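Long-range contact in uncharacterized conserved protein (Staphylococcus epidermidis, PDB 3FRM), which is of unknown function but carries a GNAT acetyltransferase-type domain, so it is probably related to enzymes that transfer acetyl groups: residues L102-A107 against G239-G244. Residues are numbered along the deposited sequence; the frame is centred on the assembly and turned at random.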
ATOM      1  N   LEU A 102      -7.197  -7.413  -6.184  1.00 15.59           N
ATOM      2  CA  LEU A 102      -7.081  -8.850  -6.236  1.00 16.11           C
ATOM      3  C   LEU A 102      -5.637  -9.286  -6.581  1.00 15.35           C
ATOM      4  O   LEU A 102      -5.109  -8.898  -7.633  1.00 14.49           O
ATOM      5  CB  LEU A 102      -8.048  -9.421  -7.270  1.00 15.91           C
ATOM      6  CG  LEU A 102      -7.963 -10.944  -7.488  1.00 17.59           C
ATOM      7  CD1 LEU A 102      -8.528 -11.722  -6.259  1.00 12.24           C
ATOM      8  CD2 LEU A 102      -8.736 -11.346  -8.782  1.00 17.08           C
ATOM      9  N   TYR A 103      -5.013 -10.065  -5.686  1.00 15.97           N
ATOM     10  CA  TYR A 103      -3.682 -10.693  -5.936  1.00 15.97           C
ATOM     11  C   TYR A 103      -3.742 -12.185  -6.138  1.00 16.96           C
ATOM     12  O   TYR A 103      -4.505 -12.898  -5.489  1.00 16.53           O
ATOM     13  CB  TYR A 103      -2.674 -10.359  -4.819  1.00 15.49           C
ATOM     14  CG  TYR A 103      -2.368  -8.890  -4.780  1.00 16.18           C
ATOM     15  CD1 TYR A 103      -1.435  -8.331  -5.636  1.00 18.12           C
ATOM     16  CD2 TYR A 103      -3.114  -8.027  -3.985  1.00 18.96           C
ATOM     17  CE1 TYR A 103      -1.188  -6.974  -5.645  1.00 18.02           C
ATOM     18  CE2 TYR A 103      -2.867  -6.665  -3.971  1.00 17.67           C
ATOM     19  CZ  TYR A 103      -1.892  -6.148  -4.796  1.00 19.58           C
ATOM     20  OH  TYR A 103      -1.653  -4.779  -4.810  1.00 24.14           O
ATOM     21  N   VAL A 104      -2.901 -12.677  -7.038  1.00 18.72           N
ATOM     22  CA  VAL A 104      -2.941 -14.084  -7.366  1.00 19.16           C
ATOM     23  C   VAL A 104      -1.535 -14.639  -7.395  1.00 19.16           C
ATOM     24  O   VAL A 104      -0.614 -13.924  -7.748  1.00 20.26           O
ATOM     25  CB  VAL A 104      -3.643 -14.273  -8.730  1.00 18.48           C
ATOM     26  CG1 VAL A 104      -2.668 -14.014  -9.888  1.00 20.66           C
ATOM     27  CG2 VAL A 104      -4.148 -15.673  -8.872  1.00 21.58           C
ATOM     28  N   ILE A 105      -1.366 -15.914  -7.039  1.00 18.68           N
ATOM     29  CA  ILE A 105      -0.086 -16.580  -7.178  1.00 17.40           C
ATOM     30  C   ILE A 105      -0.256 -18.096  -7.413  1.00 18.15           C
ATOM     31  O   ILE A 105      -1.264 -18.667  -7.015  1.00 18.78           O
ATOM     32  CB  ILE A 105       0.839 -16.288  -5.987  1.00 16.84           C
ATOM     33  CG1 ILE A 105       2.290 -16.615  -6.413  1.00 14.61           C
ATOM     34  CG2 ILE A 105       0.390 -17.081  -4.770  1.00 15.69           C
ATOM     35  CD1 ILE A 105       3.417 -16.338  -5.382  1.00 10.36           C
ATOM     36  N   GLU A 106       0.700 -18.735  -8.100  1.00 17.73           N
ATOM     37  CA  GLU A 106       0.712 -20.237  -8.242  1.00 18.72           C
ATOM     38  C   GLU A 106       1.252 -20.852  -6.978  1.00 17.55           C
ATOM     39  O   GLU A 106       2.178 -20.287  -6.424  1.00 18.78           O
ATOM     40  CB  GLU A 106       1.554 -20.735  -9.457  1.00 17.17           C
ATOM     41  CG  GLU A 106       1.834 -19.640 -10.490  1.00 22.89           C
ATOM     42  CD  GLU A 106       1.587 -19.989 -11.991  1.00 30.79           C
ATOM     43  OE1 GLU A 106       0.692 -19.327 -12.605  1.00 32.39           O
ATOM     44  OE2 GLU A 106       2.311 -20.854 -12.595  1.00 33.68           O
ATOM     45  N   ALA A 107       0.683 -21.978  -6.518  1.00 16.39           N
ATOM     46  CA  ALA A 107       1.126 -22.670  -5.275  1.00 15.07           C
ATOM     47  C   ALA A 107       2.619 -22.859  -5.163  1.00 14.78           C
ATOM     48  O   ALA A 107       3.221 -22.507  -4.156  1.00 13.72           O
ATOM     49  CB  ALA A 107       0.431 -24.033  -5.110  1.00 14.68           C
ATOM     50  N   GLY A 239       5.974 -12.370  -4.490  1.00 18.36           N
ATOM     51  CA  GLY A 239       5.721 -12.842  -5.841  1.00 17.52           C
ATOM     52  C   GLY A 239       4.269 -12.770  -6.333  1.00 17.76           C
ATOM     53  O   GLY A 239       3.992 -13.169  -7.480  1.00 16.87           O
ATOM     54  N   TYR A 240       3.344 -12.282  -5.496  1.00 16.19           N
ATOM     55  CA  TYR A 240       1.937 -12.263  -5.890  1.00 16.46           C
ATOM     56  C   TYR A 240       1.808 -11.355  -7.075  1.00 16.32           C
ATOM     57  O   TYR A 240       2.487 -10.334  -7.118  1.00 16.46           O
ATOM     58  CB  TYR A 240       1.033 -11.705  -4.776  1.00 16.56           C
ATOM     59  CG  TYR A 240       0.597 -12.741  -3.780  1.00 15.39           C
ATOM     60  CD1 TYR A 240      -0.589 -13.412  -3.945  1.00 14.17           C
ATOM     61  CD2 TYR A 240       1.407 -13.082  -2.683  1.00 17.72           C
ATOM     62  CE1 TYR A 240      -0.957 -14.404  -3.060  1.00 16.55           C
ATOM     63  CE2 TYR A 240       1.024 -14.057  -1.760  1.00 14.44           C
ATOM     64  CZ  TYR A 240      -0.170 -14.699  -1.962  1.00 16.12           C
ATOM     65  OH  TYR A 240      -0.609 -15.646  -1.078  1.00 18.35           O
ATOM     66  N   VAL A 241       0.983 -11.741  -8.050  1.00 16.70           N
ATOM     67  CA  VAL A 241       0.672 -10.893  -9.178  1.00 15.85           C
ATOM     68  C   VAL A 241      -0.686 -10.196  -9.055  1.00 15.71           C
ATOM     69  O   VAL A 241      -1.697 -10.778  -8.724  1.00 15.63           O
ATOM     70  CB  VAL A 241       0.976 -11.563 -10.598  1.00 18.64           C
ATOM     71  CG1 VAL A 241       1.725 -12.929 -10.519  1.00 13.38           C
ATOM     72  CG2 VAL A 241      -0.258 -11.521 -11.590  1.00 18.71           C
ATOM     73  N   TYR A 242      -0.648  -8.892  -9.229  1.00 15.92           N
ATOM     74  CA  TYR A 242      -1.774  -8.029  -9.237  1.00 14.97           C
ATOM     75  C   TYR A 242      -2.675  -8.399 -10.387  1.00 16.87           C
ATOM     76  O   TYR A 242      -2.197  -8.505 -11.544  1.00 17.46           O
ATOM     77  CB  TYR A 242      -1.277  -6.605  -9.446  1.00 14.39           C
ATOM     78  CG  TYR A 242      -2.380  -5.559  -9.582  1.00 13.37           C
ATOM     79  CD1 TYR A 242      -3.046  -5.090  -8.459  1.00 19.31           C
ATOM     80  CD2 TYR A 242      -2.741  -5.073 -10.816  1.00 16.90           C
ATOM     81  CE1 TYR A 242      -4.049  -4.120  -8.542  1.00 20.60           C
ATOM     82  CE2 TYR A 242      -3.747  -4.109 -10.943  1.00 21.33           C
ATOM     83  CZ  TYR A 242      -4.381  -3.630  -9.797  1.00 20.67           C
ATOM     84  OH  TYR A 242      -5.342  -2.677  -9.904  1.00 20.95           O
ATOM     85  N   GLN A 243      -3.969  -8.563 -10.091  1.00 17.52           N
ATOM     86  CA  GLN A 243      -4.946  -8.969 -11.107  1.00 19.09           C
ATOM     87  C   GLN A 243      -6.318  -8.269 -11.065  1.00 20.13           C
ATOM     88  O   GLN A 243      -7.335  -8.936 -11.302  1.00 20.48           O
ATOM     89  CB  GLN A 243      -5.217 -10.464 -10.943  1.00 19.67           C
ATOM     90  CG  GLN A 243      -5.930 -11.097 -12.143  1.00 20.39           C
ATOM     91  CD  GLN A 243      -5.240 -12.345 -12.549  1.00 21.01           C
ATOM     92  OE1 GLN A 243      -4.031 -12.329 -12.766  1.00 20.33           O
ATOM     93  NE2 GLN A 243      -5.984 -13.448 -12.641  1.00 20.23           N
ATOM     94  N   GLY A 244      -6.365  -6.987 -10.705  1.00 19.11           N
ATOM     95  CA  GLY A 244      -7.538  -6.189 -10.960  1.00 18.59           C
ATOM     96  C   GLY A 244      -7.997  -5.508  -9.682  1.00 18.87           C
ATOM     97  O   GLY A 244      -7.491  -5.810  -8.616  1.00 17.53           O
TER
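With CG anti to the carbonyl carbon (chi1 -65°), the ring of Tyr-103 packs against the backbone of Tyr-242, whose own CG, anti to the backbone N (chi1 176°), brings its CD1 side alongside that ring on the same face of the sheet. The edge of Tyr-242 is turned to the face of Tyr-103 in an offset edge-to-face pair, centroids 5.8 Å apart and planes at 63°. A flat phenol suits Tyr-103 because it packs on backbone and ring at once, CD1 3.6 Å from CA of Tyr-242, while its OH hydrogen-bonds to Glu-101. Tyr-103 and Tyr-242 are a non-hydrogen-bonded pair of antiparallel strands, 96-105 and 241-251, neighbours in the mixed sheet of this acetyltransferase-like protein. On one side Val-104 N donates to Val-241 O (2.8 Å) and Val-241 N to Val-104 O (2.7 Å); on the other, Gln-243 N bonds Leu-102 O and Leu-102 N bonds Gly-244 O. The branched valines suit extended backbone and meet on the other face, CG1 of Val-104 lying 3.9 Å from CG2 of Val-241. Beta-branched Ile-105 offers its CG2 methyl to the broad face of Tyr-240, a CH-pi contact 3.9 Å from the ring centroid. Gly-239, its positive phi favouring glycine, closes helix 232-237 in a Schellman motif.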